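Local coordinates for protein peptidylprolyl Isomerase (PDB 6B4P) that probably catalyses the cis-trans isomerisation of peptide bonds preceding proline, as an FKBP-type isomerase of the amoeba Naegleria fowleri, at residues A[14-17]-A[21-24]; A[66-69]-A[74-77]; A[77-82]-A[117-122]. All blocks are in the same frame, centred on the assembly; numbering follows the deposited sequence. Where two conformers were deposited one is given.

Interaction 1: A[14-17]-A[21-24]; sequences IPIS and RLKK
Lys-24, Leu-22 and Ile-16 carry this contact, and the two branches of Ile-16 divide between the other two, CD1 going to Lys-24 and CG2 to Leu-22. CD1 of Ile-16 lies against the aliphatic stem of Lys-24, 4.0 Å from CB, the two chains crossing at about a right angle. The CG2 branch of Ile-16, anti to the backbone N, meets CD2 of Leu-22 at 3.8 Å. A beta-branched residue suits the place because it sends one arm to each neighbour. Lys-24 lends apolar methylenes here, while its extended chain carries NZ on to a salt bridge with Glu-90 and a hydrogen bond to Ser-85.

The frame is a short antiparallel beta hairpin at the edge of the FKBP sheet, strand 14-15 against strand 23-26. Ile-14 and Lys-24 form a hydrogen-bonded pair: Ile-14 N gives a short 2.6 Å bond to Lys-24 O, and Lys-24 N returns one of 2.9 Å to Ile-14 O. Pro-15 has no N-H to offer, and it sits opposite Lys-23 in a non-hydrogen-bonded pair, where none is needed. Towards the turn, Leu-22 O accepts Ile-16 N at 2.8 Å and, weakly, Ser-17 N. Ser-17 OG, turned back between its own N and carbonyl carbon (chi1 60°), takes Leu-22 N at 3.1 Å and is also bonded to Asp-19.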
loop_
_atom_site.group_PDB
_atom_site.type_symbol
_atom_site.label_atom_id
_atom_site.label_comp_id
_atom_site.label_asym_id
_atom_site.label_seq_id
_atom_site.Cartn_x
_atom_site.Cartn_y
_atom_site.Cartn_z
ATOM N N ILE A 14 5.719 -11.820 -3.429
ATOM C CA ILE A 14 4.450 -12.386 -3.878
ATOM C C ILE A 14 3.878 -11.442 -4.930
ATOM O O ILE A 14 3.583 -10.286 -4.610
ATOM C CB ILE A 14 3.464 -12.547 -2.709
ATOM C CG1 ILE A 14 4.046 -13.467 -1.636
ATOM C CG2 ILE A 14 2.113 -13.060 -3.202
ATOM C CD1 ILE A 14 3.321 -13.387 -0.314
ATOM N N PRO A 15 3.707 -11.874 -6.180
ATOM C CA PRO A 15 3.136 -10.980 -7.195
ATOM C C PRO A 15 1.659 -10.713 -6.946
ATOM O O PRO A 15 0.904 -11.605 -6.549
ATOM C CB PRO A 15 3.346 -11.747 -8.510
ATOM C CG PRO A 15 4.308 -12.859 -8.182
ATOM C CD PRO A 15 4.069 -13.184 -6.744
ATOM N N ILE A 16 1.251 -9.470 -7.191
ATOM C CA ILE A 16 -0.137 -9.036 -7.044
ATOM C C ILE A 16 -0.770 -8.752 -8.399
ATOM O O ILE A 16 -1.872 -9.216 -8.693
ATOM C CB ILE A 16 -0.233 -7.797 -6.128
ATOM C CG1 ILE A 16 0.269 -8.124 -4.731
ATOM C CG2 ILE A 16 -1.676 -7.299 -6.049
ATOM C CD1 ILE A 16 0.490 -6.897 -3.913
ATOM N N SER A 17 -0.079 -7.992 -9.239
ATOM C CA SER A 17 -0.572 -7.653 -10.563
ATOM C C SER A 17 -0.230 -8.741 -11.571
ATOM O O SER A 17 0.666 -9.563 -11.360
ATOM C CB SER A 17 0.013 -6.327 -11.029
ATOM O OG SER A 17 1.432 -6.408 -11.084
ATOM N N ARG A 21 4.763 -7.068 -11.502
ATOM C CA ARG A 21 5.646 -5.982 -11.091
ATOM C C ARG A 21 5.172 -5.295 -9.815
ATOM O O ARG A 21 5.993 -4.724 -9.091
ATOM C CB ARG A 21 5.787 -4.977 -12.232
ATOM C CG ARG A 21 6.574 -5.550 -13.406
ATOM C CD ARG A 21 6.537 -4.661 -14.638
ATOM N NE ARG A 21 7.017 -3.312 -14.363
ATOM C CZ ARG A 21 6.246 -2.229 -14.381
ATOM N NH1 ARG A 21 6.766 -1.038 -14.118
ATOM N NH2 ARG A 21 4.952 -2.339 -14.668
ATOM N N LEU A 22 3.873 -5.329 -9.526
ATOM C CA LEU A 22 3.348 -4.935 -8.224
ATOM C C LEU A 22 3.398 -6.175 -7.342
ATOM O O LEU A 22 2.821 -7.208 -7.695
ATOM C CB LEU A 22 1.912 -4.418 -8.336
ATOM C CG LEU A 22 1.159 -4.096 -7.038
ATOM C CD1 LEU A 22 1.742 -2.842 -6.410
ATOM C CD2 LEU A 22 -0.334 -3.926 -7.305
ATOM N N LYS A 23 4.099 -6.093 -6.214
ATOM C CA LYS A 23 4.376 -7.306 -5.455
ATOM C C LYS A 23 4.546 -6.961 -3.987
ATOM O O LYS A 23 4.795 -5.806 -3.633
ATOM C CB LYS A 23 5.624 -7.998 -5.998
ATOM C CG LYS A 23 6.844 -7.088 -5.997
ATOM C CD LYS A 23 8.045 -7.726 -6.659
ATOM C CE LYS A 23 9.228 -6.802 -6.514
ATOM N NZ LYS A 23 10.509 -7.490 -6.813
ATOM N N LYS A 24 4.422 -7.975 -3.129
ATOM C CA LYS A 24 4.542 -7.758 -1.694
ATOM C C LYS A 24 5.273 -8.909 -1.014
ATOM O O LYS A 24 5.361 -10.027 -1.532
ATOM C CB LYS A 24 3.166 -7.578 -1.028
ATOM C CG LYS A 24 2.409 -8.887 -0.862
ATOM C CD LYS A 24 1.013 -8.680 -0.238
ATOM C CE LYS A 24 0.321 -10.014 -0.059
ATOM N NZ LYS A 24 -1.063 -9.881 0.542
#

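Interaction 2: A[66-69]-A[74-77]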
loop_
_atom_site.group_PDB
_atom_site.type_symbol
_atom_site.label_atom_id
_atom_site.label_comp_id
_atom_site.label_asym_id
_atom_site.label_seq_id
_atom_site.Cartn_x
_atom_site.Cartn_y
_atom_site.Cartn_z
ATOM N N PHE A 66 -4.826 5.985 8.134
ATOM C CA PHE A 66 -5.422 6.553 6.938
ATOM C C PHE A 66 -6.603 5.695 6.498
ATOM O O PHE A 66 -6.527 4.464 6.495
ATOM C CB PHE A 66 -4.384 6.653 5.818
ATOM C CG PHE A 66 -4.940 7.196 4.549
ATOM C CD1 PHE A 66 -5.171 8.555 4.404
ATOM C CD2 PHE A 66 -5.267 6.349 3.507
ATOM C CE1 PHE A 66 -5.709 9.056 3.239
ATOM C CE2 PHE A 66 -5.815 6.847 2.332
ATOM C CZ PHE A 66 -6.030 8.205 2.202
ATOM N N VAL A 67 -7.706 6.350 6.139
ATOM C CA VAL A 67 -8.944 5.671 5.786
ATOM C C VAL A 67 -9.276 5.984 4.337
ATOM O O VAL A 67 -9.206 7.143 3.912
ATOM C CB VAL A 67 -10.101 6.093 6.709
ATOM C CG1 VAL A 67 -11.415 5.461 6.250
ATOM C CG2 VAL A 67 -9.792 5.699 8.141
ATOM N N PHE A 68 -9.631 4.953 3.579
ATOM C CA PHE A 68 -10.112 5.177 2.228
ATOM C C PHE A 68 -11.096 4.072 1.875
ATOM O O PHE A 68 -11.177 3.045 2.556
ATOM C CB PHE A 68 -8.963 5.268 1.212
ATOM C CG PHE A 68 -8.225 3.970 0.972
ATOM C CD1 PHE A 68 -8.555 3.165 -0.116
ATOM C CD2 PHE A 68 -7.170 3.588 1.794
ATOM C CE1 PHE A 68 -7.849 1.989 -0.367
ATOM C CE2 PHE A 68 -6.460 2.409 1.559
ATOM C CZ PHE A 68 -6.802 1.609 0.473
ATOM N N THR A 69 -11.866 4.308 0.815
ATOM C CA THR A 69 -12.852 3.340 0.353
ATOM C C THR A 69 -12.217 2.464 -0.717
ATOM O O THR A 69 -11.779 2.962 -1.760
ATOM C CB THR A 69 -14.102 4.032 -0.183
ATOM O OG1 THR A 69 -14.688 4.831 0.854
ATOM C CG2 THR A 69 -15.119 2.992 -0.640
ATOM N N GLU A 74 -9.651 6.069 -5.458
ATOM C CA GLU A 74 -9.329 7.330 -4.805
ATOM C C GLU A 74 -7.952 7.314 -4.166
ATOM O O GLU A 74 -7.550 8.310 -3.561
ATOM C CB GLU A 74 -10.396 7.693 -3.763
ATOM C CG GLU A 74 -10.390 6.864 -2.500
ATOM C CD GLU A 74 -11.393 7.381 -1.478
ATOM O OE1 GLU A 74 -11.999 8.450 -1.718
ATOM O OE2 GLU A 74 -11.581 6.724 -0.438
ATOM N N VAL A 75 -7.232 6.207 -4.294
ATOM C CA VAL A 75 -5.833 6.090 -3.930
ATOM C C VAL A 75 -5.102 5.521 -5.137
ATOM O O VAL A 75 -5.718 5.149 -6.135
ATOM C CB VAL A 75 -5.616 5.196 -2.692
ATOM C CG1 VAL A 75 -6.235 5.832 -1.448
ATOM C CG2 VAL A 75 -6.185 3.805 -2.950
ATOM N N ILE A 76 -3.776 5.426 -5.028
ATOM C CA ILE A 76 -3.013 4.883 -6.145
ATOM C C ILE A 76 -3.418 3.436 -6.400
ATOM O O ILE A 76 -3.841 2.707 -5.490
ATOM C CB ILE A 76 -1.496 4.999 -5.911
ATOM C CG1 ILE A 76 -1.068 4.313 -4.611
ATOM C CG2 ILE A 76 -1.078 6.472 -5.942
ATOM C CD1 ILE A 76 0.445 4.322 -4.399
ATOM N N ARG A 77 -3.287 3.020 -7.667
ATOM C CA ARG A 77 -3.744 1.691 -8.065
ATOM C C ARG A 77 -3.059 0.596 -7.258
ATOM O O ARG A 77 -3.684 -0.417 -6.909
ATOM C CB ARG A 77 -3.500 1.489 -9.560
ATOM C CG ARG A 77 -4.065 0.192 -10.101
ATOM C CD ARG A 77 -4.197 0.265 -11.611
ATOM N NE ARG A 77 -2.910 0.450 -12.278
ATOM C CZ ARG A 77 -2.276 -0.508 -12.946
ATOM N NH1 ARG A 77 -2.812 -1.718 -13.034
ATOM N NH2 ARG A 77 -1.109 -0.259 -13.528
HETATM O O HOH W 1 -9.896 3.757 -3.657
HETATM O O HOH W 2 -13.309 6.610 2.599
#
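The ring of Phe-68 has Val-75 over one face: CG1 stands 3.6 Å above the plane, offset toward the rim, and makes a CH-pi contact 4.0 Å from the centroid. Val-75 CG2 reaches the ring atom CE1 of Phe-68 at 3.6 Å. Phe-66 meets the same valine differently. Its edge, not its face, is presented, with CE2 3.9 Å from Val-75 CG1 and close to the ring plane, so one methyl serves a face and an edge at once. Valine is compact enough to fit between two aromatic rings and branched enough to touch both. With CG between its backbone N and carbonyl carbon (chi1 69°), Phe-68 lays its ring against both valine methyls, and its side chain crosses that of Val-75 at about a right angle.

These residues join strand 66-69 to the connection that leads into helix 77-84, for which Ile-76 is the N-cap residue. In FKBP domains this region forms part of the wall of the proline-binding pocket, and Phe-66, Val-75 and Ile-76 probably do so here. Asp-80 of the helix also packs on Phe-68 and Val-75.

At the outer end the contact turns polar. Thr-69 N donates to Glu-74 OE2 at 2.7 Å, almost straight at 176°, meeting the oxygen on its anti side and 19° out of the carboxylate plane. A water bridges the backbones, donating to Thr-69 O and accepting from Glu-74 N at 2.9 Å; a second water joins Thr-69 OG1 to OE2 of Glu-74, the latter link weak.

Interaction 3: A[77-82]-A[117-122]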
loop_
_atom_site.group_PDB
_atom_site.type_symbol
_atom_site.label_atom_id
_atom_site.label_comp_id
_atom_site.label_asym_id
_atom_site.label_seq_id
_atom_site.Cartn_x
_atom_site.Cartn_y
_atom_site.Cartn_z
ATOM N N ARG A 77 -3.287 3.020 -7.667
ATOM C CA ARG A 77 -3.744 1.691 -8.065
ATOM C C ARG A 77 -3.059 0.596 -7.258
ATOM O O ARG A 77 -3.684 -0.417 -6.909
ATOM C CB ARG A 77 -3.500 1.489 -9.560
ATOM C CG ARG A 77 -4.065 0.192 -10.101
ATOM C CD ARG A 77 -4.197 0.265 -11.611
ATOM N NE ARG A 77 -2.910 0.450 -12.278
ATOM C CZ ARG A 77 -2.276 -0.508 -12.946
ATOM N NH1 ARG A 77 -2.812 -1.718 -13.034
ATOM N NH2 ARG A 77 -1.109 -0.259 -13.528
ATOM N N GLY A 78 -1.771 0.772 -6.955
ATOM C CA GLY A 78 -1.069 -0.230 -6.172
ATOM C C GLY A 78 -1.644 -0.414 -4.781
ATOM O O GLY A 78 -1.553 -1.505 -4.211
ATOM N N TRP A 79 -2.239 0.640 -4.213
ATOM C CA TRP A 79 -2.916 0.488 -2.930
ATOM C C TRP A 79 -4.272 -0.202 -3.075
ATOM O O TRP A 79 -4.613 -1.063 -2.256
ATOM C CB TRP A 79 -3.100 1.846 -2.259
ATOM C CG TRP A 79 -1.937 2.321 -1.450
ATOM C CD1 TRP A 79 -0.607 2.027 -1.631
ATOM C CD2 TRP A 79 -2.007 3.183 -0.324
ATOM N NE1 TRP A 79 0.145 2.670 -0.673
ATOM C CE2 TRP A 79 -0.693 3.387 0.139
ATOM C CE3 TRP A 79 -3.068 3.812 0.347
ATOM C CZ2 TRP A 79 -0.411 4.190 1.244
ATOM C CZ3 TRP A 79 -2.784 4.617 1.429
ATOM C CH2 TRP A 79 -1.463 4.796 1.870
ATOM N N ASP A 80 -5.070 0.166 -4.084
ATOM C CA ASP A 80 -6.334 -0.539 -4.286
ATOM C C ASP A 80 -6.081 -2.027 -4.513
ATOM O O ASP A 80 -6.718 -2.882 -3.889
ATOM C CB ASP A 80 -7.097 0.063 -5.469
ATOM C CG ASP A 80 -8.191 1.047 -5.051
ATOM O OD1 ASP A 80 -8.548 1.136 -3.856
ATOM O OD2 ASP A 80 -8.700 1.742 -5.955
ATOM N N LEU A 81 -5.134 -2.361 -5.394
ATOM C CA LEU A 81 -4.853 -3.773 -5.648
ATOM C C LEU A 81 -4.159 -4.417 -4.460
ATOM O O LEU A 81 -4.450 -5.566 -4.102
ATOM C CB LEU A 81 -3.983 -3.924 -6.892
ATOM C CG LEU A 81 -4.587 -3.561 -8.241
ATOM C CD1 LEU A 81 -3.538 -3.679 -9.337
ATOM C CD2 LEU A 81 -5.782 -4.461 -8.532
ATOM N N GLY A 82 -3.228 -3.696 -3.842
ATOM C CA GLY A 82 -2.437 -4.294 -2.779
ATOM C C GLY A 82 -3.248 -4.551 -1.526
ATOM O O GLY A 82 -3.155 -5.624 -0.924
ATOM N N LEU A 117 7.585 3.374 -5.614
ATOM C CA LEU A 117 7.324 3.648 -4.208
ATOM C C LEU A 117 7.320 2.343 -3.437
ATOM O O LEU A 117 6.722 1.359 -3.884
ATOM C CB LEU A 117 5.974 4.349 -3.997
ATOM C CG LEU A 117 5.767 5.631 -4.797
ATOM C CD1 LEU A 117 4.397 6.191 -4.500
ATOM C CD2 LEU A 117 6.855 6.657 -4.484
ATOM N N MET A 118 7.970 2.342 -2.273
ATOM C CA MET A 118 7.921 1.207 -1.359
ATOM C C MET A 118 7.004 1.545 -0.189
ATOM O O MET A 118 7.105 2.636 0.385
ATOM C CB MET A 118 9.313 0.869 -0.837
ATOM C CG MET A 118 10.385 0.784 -1.912
ATOM S SD MET A 118 10.069 -0.472 -3.182
ATOM C CE MET A 118 10.049 -1.975 -2.220
ATOM N N PHE A 119 6.122 0.617 0.184
ATOM C CA PHE A 119 5.223 0.869 1.303
ATOM C C PHE A 119 5.193 -0.325 2.238
ATOM O O PHE A 119 4.990 -1.458 1.791
ATOM C CB PHE A 119 3.776 1.150 0.857
ATOM C CG PHE A 119 3.554 2.518 0.275
ATOM C CD1 PHE A 119 3.283 3.597 1.089
ATOM C CD2 PHE A 119 3.574 2.707 -1.094
ATOM C CE1 PHE A 119 3.046 4.861 0.550
ATOM C CE2 PHE A 119 3.353 3.960 -1.636
ATOM C CZ PHE A 119 3.083 5.030 -0.819
ATOM N N GLU A 120 5.345 -0.062 3.534
ATOM C CA GLU A 120 4.859 -0.973 4.563
ATOM C C GLU A 120 3.418 -0.571 4.831
ATOM O O GLU A 120 3.162 0.603 5.091
ATOM C CB GLU A 120 5.662 -0.866 5.860
ATOM C CG GLU A 120 7.090 -1.373 5.786
ATOM C CD GLU A 120 7.631 -1.750 7.151
ATOM O OE1 GLU A 120 7.054 -1.309 8.169
ATOM O OE2 GLU A 120 8.627 -2.500 7.204
ATOM N N ILE A 121 2.482 -1.518 4.738
ATOM C CA ILE A 121 1.064 -1.256 4.988
ATOM C C ILE A 121 0.543 -2.284 5.979
ATOM O O ILE A 121 0.768 -3.487 5.810
ATOM C CB ILE A 121 0.224 -1.314 3.700
ATOM C CG1 ILE A 121 0.781 -0.359 2.637
ATOM C CG2 ILE A 121 -1.233 -0.999 4.015
ATOM C CD1 ILE A 121 -0.010 -0.399 1.333
ATOM N N GLU A 122 -0.121 -1.812 7.027
ATOM C CA GLU A 122 -0.820 -2.676 7.972
ATOM C C GLU A 122 -2.308 -2.421 7.792
ATOM O O GLU A 122 -2.760 -1.278 7.926
ATOM C CB GLU A 122 -0.405 -2.399 9.415
ATOM C CG GLU A 122 -1.116 -3.298 10.405
ATOM C CD GLU A 122 -0.688 -3.054 11.840
ATOM O OE1 GLU A 122 0.040 -2.071 12.084
ATOM O OE2 GLU A 122 -1.081 -3.844 12.729
#
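A buried T-shaped aromatic contact, backed by one aliphatic branch, joins helix 77-84 to strand 117-126 at the heart of the FKBP fold, in which a curved antiparallel sheet wraps round a short helix. Trp-79 from the helix presents the edge of its indole to the face of Phe-119; the five-membered ring and the phenyl ring have centroids 4.5 Å apart and planes at 77°. The benzo part joins in, with Trp-79 CZ2 3.6 Å from Phe-119 CE1.

Ile-121, two residues along the same strand and therefore on the same side of it, takes a face of the indole. With CG1 anti to the carbonyl carbon (chi1 -55°) and the chain then extended, CD1 of Ile-121 lies over the five-membered ring of Trp-79, in a CH-pi contact 3.9 Å from its centroid and 20° off the normal. The longer branch of isoleucine, ending in a methyl at CD1, suits this place, since the helix backbone is well separated from the strand: the nearest CA atoms, of Trp-79 and Ile-121, are 9.0 Å apart, and a large indole is needed to span the distance.

Tyr-46 packs edge-to-face with Trp-79 as well. In relatives the equivalent tryptophan forms the floor of the proline-binding pocket, a role Trp-79 probably shares. NE1 of Trp-79 stands 3.3 Å above the plane of the Phe-119 ring, over its centre.

Interactions 2 and 3 are continuous: they share Arg-77, their centres lie 10 Å apart, and Phe-66 CD2 touches Trp-79 CZ3 at 3.7 Å. Together they gather residues that, by analogy with other FKBPs, probably line the proline-binding pocket, with interaction 3 at the floor and interaction 2 at the wall. Interaction 1 packs on the helix from another direction: Leu-22 CD2 meets Leu-81 CB at 3.7 Å, and Leu-22 CD1 lies 3.8 Å from Gly-78 CA, where the glycine leaves room for it. Its centre is 10 Å from that of interaction 3 but 18 Å from that of interaction 2, so helix 77-84 links the hairpin with the wall.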